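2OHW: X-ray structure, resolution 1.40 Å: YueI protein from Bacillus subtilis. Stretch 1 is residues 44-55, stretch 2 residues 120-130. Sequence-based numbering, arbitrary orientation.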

# COMPACT_ATOMS: atom_id res chain seq x y z
N GLY A 44 -8.30 6.28 -1.16
CA GLY A 44 -8.64 7.66 -0.81
C GLY A 44 -7.42 8.53 -0.58
O GLY A 44 -7.39 9.68 -1.01
N GLN A 45 -6.41 7.99 0.09
CA GLN A 45 -5.15 8.72 0.26
C GLN A 45 -4.44 8.94 -1.07
O GLN A 45 -3.89 10.02 -1.33
CB GLN A 45 -4.25 7.98 1.27
CG GLN A 45 -4.83 8.01 2.67
CD GLN A 45 -3.96 7.22 3.65
OE1 GLN A 45 -3.63 6.06 3.40
NE2 GLN A 45 -3.59 7.85 4.77
N VAL A 46 -4.41 7.92 -1.93
CA VAL A 46 -3.73 8.13 -3.23
C VAL A 46 -4.43 9.25 -4.03
O VAL A 46 -3.78 9.98 -4.78
CB VAL A 46 -3.65 6.81 -4.03
CG1 VAL A 46 -3.11 7.06 -5.45
CG2 VAL A 46 -2.75 5.84 -3.29
N LEU A 47 -5.74 9.37 -3.85
CA LEU A 47 -6.52 10.37 -4.58
C LEU A 47 -6.33 11.79 -4.06
O LEU A 47 -6.80 12.75 -4.69
CB LEU A 47 -8.01 10.00 -4.58
CG LEU A 47 -8.40 8.76 -5.40
CD1 LEU A 47 -9.79 8.24 -5.03
CD2 LEU A 47 -8.28 8.99 -6.91
N ARG A 48 -5.62 11.95 -2.94
CA ARG A 48 -5.32 13.29 -2.41
C ARG A 48 -4.44 14.04 -3.40
O ARG A 48 -3.48 13.48 -3.94
CB ARG A 48 -4.65 13.19 -1.03
CG ARG A 48 -4.54 14.53 -0.30
CD ARG A 48 -3.72 14.40 0.98
NE ARG A 48 -2.28 14.50 0.76
CZ ARG A 48 -1.39 14.72 1.72
NH1 ARG A 48 -1.77 14.87 2.98
NH2 ARG A 48 -0.10 14.81 1.42
N SER A 49 -4.78 15.31 -3.65
CA SER A 49 -4.09 16.13 -4.65
C SER A 49 -2.58 16.18 -4.44
O SER A 49 -1.80 15.92 -5.36
CB SER A 49 -4.69 17.54 -4.68
OG SER A 49 -6.09 17.47 -4.89
N LYS A 50 -2.17 16.49 -3.21
CA LYS A 50 -0.75 16.47 -2.86
C LYS A 50 -0.29 15.07 -2.47
O LYS A 50 -0.87 14.45 -1.58
CB LYS A 50 -0.47 17.46 -1.72
CG LYS A 50 1.00 17.85 -1.61
CD LYS A 50 1.44 18.73 -2.78
CE LYS A 50 2.95 18.86 -2.85
NZ LYS A 50 3.40 19.25 -4.22
N PRO A 51 0.77 14.56 -3.14
CA PRO A 51 1.28 13.23 -2.78
C PRO A 51 1.87 13.20 -1.38
O PRO A 51 2.35 14.22 -0.88
CB PRO A 51 2.35 12.96 -3.84
CG PRO A 51 2.76 14.29 -4.32
CD PRO A 51 1.54 15.15 -4.25
N TYR A 52 1.84 12.03 -0.75
CA TYR A 52 2.34 11.91 0.61
C TYR A 52 3.87 11.86 0.67
O TYR A 52 4.51 10.95 0.12
CB TYR A 52 1.75 10.67 1.29
CG TYR A 52 0.32 10.84 1.78
CD1 TYR A 52 0.05 11.11 3.12
CD2 TYR A 52 -0.75 10.71 0.90
CE1 TYR A 52 -1.28 11.25 3.56
CE2 TYR A 52 -2.06 10.83 1.33
CZ TYR A 52 -2.31 11.11 2.65
OH TYR A 52 -3.63 11.25 3.05
N LYS A 53 4.45 12.83 1.37
CA LYS A 53 5.90 12.83 1.61
C LYS A 53 6.38 11.59 2.38
O LYS A 53 7.52 11.17 2.24
CB LYS A 53 6.33 14.11 2.33
CG LYS A 53 7.84 14.36 2.31
CD LYS A 53 8.40 14.54 0.89
CE LYS A 53 9.90 14.31 0.88
NZ LYS A 53 10.49 14.62 -0.45
N GLU A 54 5.49 10.99 3.19
CA GLU A 54 5.82 9.77 3.92
C GLU A 54 6.09 8.61 2.97
O GLU A 54 6.94 7.77 3.25
CB GLU A 54 4.70 9.40 4.89
CG GLU A 54 4.50 10.43 6.01
CD GLU A 54 3.50 11.53 5.68
OE1 GLU A 54 3.15 11.73 4.50
OE2 GLU A 54 3.07 12.23 6.62
N ALA A 55 5.39 8.57 1.84
CA ALA A 55 5.67 7.55 0.83
C ALA A 55 7.01 7.83 0.16
O ALA A 55 7.78 6.90 -0.08
CB ALA A 55 4.56 7.47 -0.22
N TYR A 120 1.13 2.31 7.98
CA TYR A 120 0.11 3.22 7.46
C TYR A 120 0.35 4.65 7.92
O TYR A 120 1.10 4.87 8.90
CB TYR A 120 -1.31 2.77 7.83
CG TYR A 120 -1.81 3.14 9.21
CD1 TYR A 120 -2.96 3.92 9.34
CD2 TYR A 120 -1.18 2.70 10.36
CE1 TYR A 120 -3.44 4.27 10.59
CE2 TYR A 120 -1.65 3.07 11.63
CZ TYR A 120 -2.79 3.84 11.73
OH TYR A 120 -3.29 4.18 12.97
N ILE A 121 -0.30 5.59 7.23
CA ILE A 121 -0.27 7.01 7.55
C ILE A 121 -1.60 7.39 8.18
O ILE A 121 -2.63 7.44 7.51
CB ILE A 121 -0.01 7.87 6.28
CG1 ILE A 121 1.25 7.40 5.55
CG2 ILE A 121 0.03 9.37 6.64
CD1 ILE A 121 1.48 8.03 4.19
N GLN A 122 -1.58 7.60 9.49
CA GLN A 122 -2.79 7.94 10.20
C GLN A 122 -3.15 9.39 9.96
O GLN A 122 -2.48 10.30 10.47
CB GLN A 122 -2.58 7.70 11.69
CG GLN A 122 -3.82 7.95 12.52
CD GLN A 122 -3.51 7.90 13.99
OE1 GLN A 122 -2.57 8.55 14.47
NE2 GLN A 122 -4.29 7.12 14.72
N ASP A 123 -4.22 9.61 9.21
CA ASP A 123 -4.77 10.95 9.03
C ASP A 123 -6.28 10.86 8.82
O ASP A 123 -6.84 9.75 8.77
CB ASP A 123 -4.01 11.74 7.93
CG ASP A 123 -4.24 11.21 6.50
OD1 ASP A 123 -4.90 10.18 6.31
OD2 ASP A 123 -3.76 11.88 5.54
N ASP A 124 -6.96 12.00 8.70
CA ASP A 124 -8.41 11.98 8.51
C ASP A 124 -8.87 11.25 7.23
O ASP A 124 -9.93 10.63 7.21
CB ASP A 124 -8.99 13.40 8.54
CG ASP A 124 -8.46 14.29 7.42
OD1 ASP A 124 -7.42 13.97 6.80
OD2 ASP A 124 -9.10 15.35 7.17
N ILE A 125 -8.07 11.34 6.16
CA ILE A 125 -8.39 10.62 4.94
C ILE A 125 -8.34 9.10 5.14
O ILE A 125 -9.21 8.37 4.66
CB ILE A 125 -7.48 11.04 3.77
CG1 ILE A 125 -7.58 12.55 3.55
CG2 ILE A 125 -7.88 10.30 2.49
CD1 ILE A 125 -6.71 13.08 2.43
N TYR A 126 -7.34 8.61 5.88
CA TYR A 126 -7.29 7.18 6.19
C TYR A 126 -8.57 6.74 6.89
O TYR A 126 -9.20 5.75 6.48
CB TYR A 126 -6.10 6.83 7.09
CG TYR A 126 -5.95 5.34 7.27
CD1 TYR A 126 -5.23 4.59 6.35
CD2 TYR A 126 -6.57 4.66 8.34
CE1 TYR A 126 -5.09 3.22 6.47
CE2 TYR A 126 -6.43 3.29 8.47
CZ TYR A 126 -5.70 2.57 7.54
OH TYR A 126 -5.55 1.21 7.63
N ASN A 127 -8.94 7.47 7.93
CA ASN A 127 -10.07 7.10 8.77
C ASN A 127 -11.37 7.10 7.97
O ASN A 127 -12.24 6.28 8.21
CB ASN A 127 -10.19 8.06 9.95
CG ASN A 127 -9.03 7.93 10.91
OD1 ASN A 127 -8.38 6.88 11.00
ND2 ASN A 127 -8.75 9.00 11.65
N ARG A 128 -11.48 8.00 7.00
CA ARG A 128 -12.72 8.14 6.25
C ARG A 128 -12.78 7.19 5.05
O ARG A 128 -13.86 6.81 4.60
CB ARG A 128 -12.93 9.59 5.80
CG ARG A 128 -13.04 10.58 6.95
CD ARG A 128 -13.68 11.90 6.52
NE ARG A 128 -13.16 13.03 7.28
CZ ARG A 128 -12.45 14.02 6.76
NH1 ARG A 128 -12.18 14.04 5.45
NH2 ARG A 128 -12.01 15.01 7.53
N SER A 129 -11.62 6.78 4.55
CA SER A 129 -11.56 6.00 3.32
C SER A 129 -11.32 4.50 3.47
O SER A 129 -11.65 3.73 2.58
CB SER A 129 -10.48 6.58 2.40
OG SER A 129 -9.19 6.39 2.96
N VAL A 130 -10.73 4.06 4.59
CA VAL A 130 -10.24 2.68 4.63
C VAL A 130 -11.34 1.61 4.55
O VAL A 130 -11.10 0.50 4.06
CB VAL A 130 -9.25 2.44 5.82
CG1 VAL A 130 -9.98 2.41 7.16
CG2 VAL A 130 -8.44 1.18 5.59
O HOH W 1 -10.10 4.05 -0.12
O HOH W 2 -1.86 4.75 4.99
O HOH W 3 -4.17 15.21 4.79

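The polar part of this contact centers on Asp 123, whose two carboxylate oxygens have different partners. OD1 accepts the backbone N of Tyr 126 at 2.9 Å, capping the helix that begins at Asp 124, and it also accepts NE2 of Gln 45 across the contact at 3.1 Å. OD2 accepts the hydroxyl OH of Tyr 52 at 2.6 Å, a short bond, with the oxygen lying at the edge of the phenol ring, near its plane. Aspartate suits an N-cap because its short side chain can reach back to a free backbone NH; here the same group also ties the helix start to the other stretch.

Gln 45 shows what a primary amide can do in a buried site. Its CA-to-CB bond points sideways, but with chi1 in m and chi2 in t the end of the chain comes nearer to stretch 2. There NE2 donates twice, to Asp 123 OD1 and, at 2.9 Å, to the backbone O of Ile 121. The amide oxygen OE1 accepts a hydrogen bond from water 2 at 2.7 Å, and that water in turn accepts from the backbone N of Ile 121 at 2.9 Å. One side chain thus serves both polar backbone atoms of Ile 121, one directly and one through water.

Arg 48 NH1 lies 4.4 Å from Asp 123 OD2, too far for a salt bridge, and the oxygen sits well out of the guanidinium plane, so no N-H points at it. Water 3 links the two groups, accepting from NH1 at 3.0 Å and donating weakly to OD2 at 3.4 Å. The guanidinium is held within its own stretch, where NE donates to the backbone O of Lys 50 at 2.7 Å.

Ile 121 points toward stretch 1, and its CD1 lies 3.6 Å from both CD1 of Tyr 52 and CB of Glu 54, so even a charged residue contributes the aliphatic base of its side chain. Ile 125 reaches the other stretch with both branches: CG2 is 3.6 Å from Gly 44 C, while CD1 is 3.6 Å from Arg 48 CD.

Close backbone approach marks the other end, where the CA atoms of Gly 44 and Ser 129 are 5.3 Å apart. Glycine fits because an ideal CB would fall 2.4 Å from Ser 129 CB, a clash. Water 1 bridges the backbones here, accepting from Gly 44 N at 3.0 Å and donating to Ser 129 O at 3.1 Å.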